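PDB 7LR8: uncharacterized protein ScGH5_18 from Streptomyces cattleya, which probably hydrolyses the beta-1,4 bond between mannose and N-acetylglucosamine in the core of N-glycans, as a family 5 glycoside hydrolase. Local coordinates for residues Thr149-Asn155 with Leu194-Ala200; Val93-Gln97 with Gln128-Leu132. The protein carries 1 engineered substitution. The contacts are given in a common frame with arbitrary orientation. Residues are numbered along the deposited sequence.

How the contacts relate
Both contacts belong to the (beta/alpha)8 barrel expected of a family 5 glycoside hydrolase, and their centres lie about 12 Å apart. Contact 2 comes first along the chain and is closed before contact 1 opens; strand 145-152 follows helix 122-139. Strands 90-94, 145-152 and 194-196 lie side by side in the parallel sheet. Contact 2 packs the end of the first against helix 122-139, in the helical layer around the strands, and contact 1 pairs the ends of the other two. They touch through probable hydrogen bonds, T149 N to V93 O at 2.8 Å and V150 O to L96 N at 2.9 Å. Contact 1 lines the glycan pocket through N152 and Y198; contact 2 lies behind it.

Contact 1 of 2, residues Thr149-Asn155 with Leu194-Ala200; sequences TVGNAIN and LHAEYDA. Engineered in segment 149-155: A153 (natural residue Glu). With BMA (beta-D-mannopyranose), chain D.
N155 takes part in three of the five hydrogen bonds between the segments. N155 N donates to E197 OE2 at 3.1 Å. The N155 side chain (chi1 p) reaches the other backbone twice: Y198 N donates to N155 OD1 at 3.0 Å, and N155 ND2 donates to Y198 O at 3.3 Å. N155 ND2 also bonds H207. E197 is held by H195, whose ND1 donates to E197 OE1 at 2.6 Å. On the backbone, V150 N donates to L194 O at 2.9 Å, and A153 N makes a weak bond to A196 O at 3.0 Å. One water accepts from A196 N at 2.9 Å and lies 2.7 Å from G151 O and 3.0 Å from E197 OE1. The strands run parallel, with T149 beside L194 (CA-CA 4.9 Å). The chain turns a corner at V150. These are the C-terminal ends of adjacent barrel strands, where a (beta/alpha)8 glycosidase has its active site. N152 (chi1 t) donates from ND2 to BMA O2 at 2.7 Å. A153, with positive phi and psi (52/48), is an engineered substitution for Glu. In family 5 the Glu after Asn at the end of the fourth barrel strand is the acid/base, probably the natural Glu's role here. A153 CB packs on Y198 CB at 3.8 Å, and the Y198 side chain touches the bound NAG. Deeper in the barrel, T149 CG2 meets A196 CB at 3.6 Å.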
loop_
_atom_site.group_PDB
_atom_site.type_symbol
_atom_site.label_atom_id
_atom_site.label_comp_id
_atom_site.label_asym_id
_atom_site.label_seq_id
_atom_site.Cartn_x
_atom_site.Cartn_y
_atom_site.Cartn_z
ATOM N N THR B 149 13.700 -12.727 -11.239
ATOM C CA THR B 149 12.845 -12.101 -12.237
ATOM C C THR B 149 12.534 -10.700 -11.730
ATOM O O THR B 149 12.230 -10.531 -10.548
ATOM C CB THR B 149 11.561 -12.914 -12.443
ATOM O OG1 THR B 149 11.896 -14.213 -12.954
ATOM C CG2 THR B 149 10.624 -12.227 -13.431
ATOM N N VAL B 150 12.653 -9.692 -12.603
ATOM C CA VAL B 150 12.575 -8.304 -12.134
ATOM C C VAL B 150 11.296 -8.070 -11.331
ATOM O O VAL B 150 11.337 -7.531 -10.216
ATOM C CB VAL B 150 12.700 -7.323 -13.314
ATOM C CG1 VAL B 150 12.307 -5.905 -12.869
ATOM C CG2 VAL B 150 14.125 -7.348 -13.858
ATOM N N GLY B 151 10.153 -8.501 -11.865
ATOM C CA GLY B 151 8.894 -8.408 -11.127
ATOM C C GLY B 151 7.768 -9.007 -11.949
ATOM O O GLY B 151 7.827 -9.068 -13.181
ATOM N N ASN B 152 6.732 -9.441 -11.240
ATOM C CA ASN B 152 5.652 -10.196 -11.883
ATOM C C ASN B 152 4.810 -9.263 -12.749
ATOM O O ASN B 152 3.973 -8.509 -12.241
ATOM C CB ASN B 152 4.770 -10.874 -10.841
ATOM C CG ASN B 152 3.550 -11.510 -11.467
ATOM O OD1 ASN B 152 3.686 -12.231 -12.443
ATOM N ND2 ASN B 152 2.356 -11.206 -10.946
ATOM N N ALA B 153 5.021 -9.315 -14.065
ATOM C CA ALA B 153 4.229 -8.537 -15.014
ATOM C C ALA B 153 4.197 -7.064 -14.618
ATOM O O ALA B 153 3.138 -6.427 -14.579
ATOM C CB ALA B 153 2.801 -9.098 -15.131
ATOM N N ILE B 154 5.383 -6.515 -14.325
ATOM C CA ILE B 154 5.481 -5.109 -13.949
ATOM C C ILE B 154 4.981 -4.214 -15.073
ATOM O O ILE B 154 4.517 -3.100 -14.813
ATOM C CB ILE B 154 6.934 -4.749 -13.545
ATOM C CG1 ILE B 154 6.965 -3.422 -12.773
ATOM C CG2 ILE B 154 7.846 -4.668 -14.760
ATOM C CD1 ILE B 154 6.557 -3.569 -11.327
ATOM N N ASN B 155 5.025 -4.696 -16.322
ATOM C CA ASN B 155 4.503 -3.925 -17.446
ATOM C C ASN B 155 3.038 -3.548 -17.281
ATOM O O ASN B 155 2.574 -2.635 -17.973
ATOM C CB ASN B 155 4.690 -4.680 -18.777
ATOM C CG ASN B 155 3.884 -5.991 -18.874
ATOM O OD1 ASN B 155 3.824 -6.790 -17.936
ATOM N ND2 ASN B 155 3.288 -6.213 -20.033
ATOM N N LEU B 194 16.190 -12.406 -15.410
ATOM C CA LEU B 194 15.284 -12.150 -16.516
ATOM C C LEU B 194 14.204 -11.180 -16.054
ATOM O O LEU B 194 14.126 -10.805 -14.880
ATOM C CB LEU B 194 14.636 -13.452 -17.006
ATOM C CG LEU B 194 13.761 -14.134 -15.949
ATOM C CD1 LEU B 194 12.494 -14.703 -16.574
ATOM C CD2 LEU B 194 14.516 -15.258 -15.220
ATOM N N HIS B 195 13.333 -10.812 -16.984
ATOM C CA HIS B 195 12.124 -10.072 -16.668
ATOM C C HIS B 195 10.967 -10.807 -17.326
ATOM O O HIS B 195 11.167 -11.611 -18.240
ATOM C CB HIS B 195 12.220 -8.606 -17.140
ATOM C CG HIS B 195 12.172 -8.445 -18.626
ATOM N ND1 HIS B 195 11.035 -8.040 -19.291
ATOM C CD2 HIS B 195 13.117 -8.633 -19.575
ATOM C CE1 HIS B 195 11.280 -7.988 -20.587
ATOM N NE2 HIS B 195 12.539 -8.340 -20.786
ATOM N N ALA B 196 9.751 -10.553 -16.836
ATOM C CA ALA B 196 8.592 -11.370 -17.195
ATOM C C ALA B 196 7.388 -10.458 -17.346
ATOM O O ALA B 196 6.870 -9.945 -16.348
ATOM C CB ALA B 196 8.318 -12.442 -16.142
ATOM N N GLU B 197 6.943 -10.264 -18.579
ATOM C CA GLU B 197 5.864 -9.328 -18.872
ATOM C C GLU B 197 4.612 -10.080 -19.315
ATOM O O GLU B 197 4.703 -11.103 -20.004
ATOM C CB GLU B 197 6.295 -8.335 -19.955
ATOM C CG GLU B 197 7.694 -7.713 -19.730
ATOM C CD GLU B 197 7.887 -7.115 -18.340
ATOM O OE1 GLU B 197 9.046 -7.063 -17.860
ATOM O OE2 GLU B 197 6.895 -6.687 -17.720
ATOM N N TYR B 198 3.444 -9.578 -18.911
ATOM C CA TYR B 198 2.198 -10.225 -19.309
ATOM C C TYR B 198 1.893 -9.930 -20.779
ATOM O O TYR B 198 2.548 -9.105 -21.419
ATOM C CB TYR B 198 1.055 -9.815 -18.382
ATOM C CG TYR B 198 0.190 -8.651 -18.825
ATOM C CD1 TYR B 198 0.598 -7.339 -18.632
ATOM C CD2 TYR B 198 -1.068 -8.876 -19.387
ATOM C CE1 TYR B 198 -0.205 -6.271 -19.016
ATOM C CE2 TYR B 198 -1.879 -7.820 -19.767
ATOM C CZ TYR B 198 -1.441 -6.523 -19.576
ATOM O OH TYR B 198 -2.263 -5.483 -19.962
ATOM N N ASP B 199 0.891 -10.636 -21.328
ATOM C CA ASP B 199 0.796 -10.789 -22.781
ATOM C C ASP B 199 0.485 -9.491 -23.526
ATOM O O ASP B 199 0.509 -9.505 -24.762
ATOM C CB ASP B 199 -0.217 -11.899 -23.153
ATOM C CG ASP B 199 -1.652 -11.613 -22.694
ATOM O OD1 ASP B 199 -2.044 -10.428 -22.566
ATOM O OD2 ASP B 199 -2.390 -12.602 -22.465
ATOM N N ALA B 200 0.221 -8.375 -22.833
ATOM C CA ALA B 200 0.191 -7.086 -23.524
ATOM C C ALA B 200 1.487 -6.829 -24.283
ATOM O O ALA B 200 1.482 -6.148 -25.317
ATOM C CB ALA B 200 -0.044 -5.951 -22.527
HETATM C C1 BMA D . -1.208 -13.419 -13.742
HETATM C C2 BMA D . -0.405 -13.690 -12.429
HETATM C C3 BMA D . -1.276 -13.330 -11.243
HETATM C C4 BMA D . -2.731 -13.946 -11.417
HETATM C C5 BMA D . -2.793 -14.921 -12.626
HETATM C C6 BMA D . -4.181 -15.456 -12.899
HETATM O O2 BMA D . 0.792 -12.930 -12.377
HETATM O O3 BMA D . -1.282 -11.897 -11.026
HETATM O O4 BMA D . -3.056 -14.634 -10.241
HETATM O O5 BMA D . -2.403 -14.229 -13.827
HETATM O O6 BMA D . -5.028 -14.321 -13.204
HETATM O O HOH W 1 9.483 -8.225 -15.161
#

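Contact 2 of 2, residues Val93-Gln97 with Gln128-Leu132; sequences VDGLQ and QAEYL
Residues 93-94 end a strand, and 95-97 leave it as a loop. L96 (phi/psi -94/83) is the centre of an inverse gamma turn, with Q97 N bonded to G95 O at 3.2 Å. Q97 NE2 also donates to D94 O at 3.0 Å. Segment 128-132 lies within helix 122-139, with L132 N bonded to Q128 O at 3.0 Å. The closest CA atoms are those of G95 and L132, 6.2 Å apart. Y131 (chi1 t) points toward the loop, and its OH donates to G95 O at 2.7 Å. G95 CA lies 3.7 Å from L132 CD2, and a CB on G95 would clash there. L96 (m, t) puts CD2 3.7 Å from Y131 CD2 and 4.1 Å from Q128 CG. W176 of helix 170-187 touches L96 and bonds Q128 OE1. W59 meets the Y131 ring. The helix after strand 90-94 packs against that strand's end, a beta-alpha unit of the (beta/alpha)8 barrel, at the start of the loop leading to glycan-binding H99.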
loop_
_atom_site.group_PDB
_atom_site.type_symbol
_atom_site.label_atom_id
_atom_site.label_comp_id
_atom_site.label_asym_id
_atom_site.label_seq_id
_atom_site.Cartn_x
_atom_site.Cartn_y
_atom_site.Cartn_z
ATOM N N VAL B 93 13.237 -15.943 -7.788
ATOM C CA VAL B 93 12.605 -14.912 -6.964
ATOM C C VAL B 93 12.158 -13.772 -7.868
ATOM O O VAL B 93 12.984 -13.159 -8.554
ATOM C CB VAL B 93 13.561 -14.390 -5.877
ATOM C CG1 VAL B 93 12.870 -13.281 -5.074
ATOM C CG2 VAL B 93 14.007 -15.520 -4.954
ATOM N N ASP B 94 10.863 -13.455 -7.834
ATOM C CA ASP B 94 10.354 -12.236 -8.460
ATOM C C ASP B 94 10.495 -11.074 -7.484
ATOM O O ASP B 94 10.053 -11.165 -6.337
ATOM C CB ASP B 94 8.883 -12.394 -8.851
ATOM C CG ASP B 94 8.697 -13.110 -10.172
ATOM O OD1 ASP B 94 9.219 -14.232 -10.333
ATOM O OD2 ASP B 94 7.998 -12.565 -11.053
ATOM N N GLY B 95 11.077 -9.973 -7.944
ATOM C CA GLY B 95 11.310 -8.883 -7.017
ATOM C C GLY B 95 10.166 -7.908 -6.803
ATOM O O GLY B 95 9.649 -7.776 -5.688
ATOM N N LEU B 96 9.755 -7.206 -7.859
ATOM C CA LEU B 96 8.878 -6.040 -7.712
ATOM C C LEU B 96 7.402 -6.421 -7.867
ATOM O O LEU B 96 6.802 -6.268 -8.933
ATOM C CB LEU B 96 9.281 -4.975 -8.723
ATOM C CG LEU B 96 10.684 -4.391 -8.473
ATOM C CD1 LEU B 96 11.108 -3.521 -9.639
ATOM C CD2 LEU B 96 10.690 -3.579 -7.184
ATOM N N GLN B 97 6.801 -6.901 -6.762
ATOM C CA GLN B 97 5.344 -7.053 -6.637
ATOM C C GLN B 97 4.874 -5.994 -5.648
ATOM O O GLN B 97 4.970 -6.187 -4.434
ATOM C CB GLN B 97 4.933 -8.444 -6.152
ATOM C CG GLN B 97 5.136 -9.551 -7.166
ATOM C CD GLN B 97 6.613 -9.872 -7.309
ATOM O OE1 GLN B 97 7.179 -9.753 -8.389
ATOM N NE2 GLN B 97 7.247 -10.244 -6.202
ATOM N N GLN B 128 14.698 0.703 -6.256
ATOM C CA GLN B 128 14.377 -0.621 -6.806
ATOM C C GLN B 128 15.641 -1.411 -7.099
ATOM O O GLN B 128 15.702 -2.618 -6.821
ATOM C CB GLN B 128 13.568 -0.495 -8.092
ATOM C CG GLN B 128 12.198 0.129 -7.947
ATOM C CD GLN B 128 11.698 0.596 -9.286
ATOM O OE1 GLN B 128 12.496 0.912 -10.171
ATOM N NE2 GLN B 128 10.379 0.628 -9.459
ATOM N N ALA B 129 16.657 -0.747 -7.667
ATOM C CA ALA B 129 17.912 -1.419 -7.989
ATOM C C ALA B 129 18.590 -1.942 -6.734
ATOM O O ALA B 129 19.112 -3.062 -6.727
ATOM C CB ALA B 129 18.838 -0.464 -8.756
ATOM N N GLU B 130 18.593 -1.149 -5.656
ATOM C CA GLU B 130 19.247 -1.599 -4.430
ATOM C C GLU B 130 18.491 -2.762 -3.801
ATOM O O GLU B 130 19.107 -3.683 -3.246
ATOM C CB GLU B 130 19.371 -0.432 -3.443
ATOM C CG GLU B 130 20.112 -0.747 -2.135
ATOM C CD GLU B 130 21.512 -1.365 -2.307
ATOM O OE1 GLU B 130 22.129 -1.316 -3.402
ATOM O OE2 GLU B 130 21.992 -1.929 -1.315
ATOM N N TYR B 131 17.159 -2.729 -3.890
ATOM C CA TYR B 131 16.323 -3.827 -3.414
ATOM C C TYR B 131 16.632 -5.128 -4.157
ATOM O O TYR B 131 16.880 -6.165 -3.532
ATOM C CB TYR B 131 14.857 -3.414 -3.582
ATOM C CG TYR B 131 13.807 -4.486 -3.488
ATOM C CD1 TYR B 131 13.563 -5.169 -2.303
ATOM C CD2 TYR B 131 13.040 -4.803 -4.596
ATOM C CE1 TYR B 131 12.564 -6.150 -2.230
ATOM C CE2 TYR B 131 12.034 -5.793 -4.534
ATOM C CZ TYR B 131 11.815 -6.459 -3.347
ATOM O OH TYR B 131 10.822 -7.420 -3.254
ATOM N N LEU B 132 16.649 -5.083 -5.493
ATOM C CA LEU B 132 16.915 -6.296 -6.268
ATOM C C LEU B 132 18.334 -6.805 -6.037
ATOM O O LEU B 132 18.550 -8.012 -5.882
ATOM C CB LEU B 132 16.689 -6.045 -7.759
ATOM C CG LEU B 132 15.271 -5.753 -8.248
ATOM C CD1 LEU B 132 15.307 -5.487 -9.743
ATOM C CD2 LEU B 132 14.353 -6.924 -7.931
#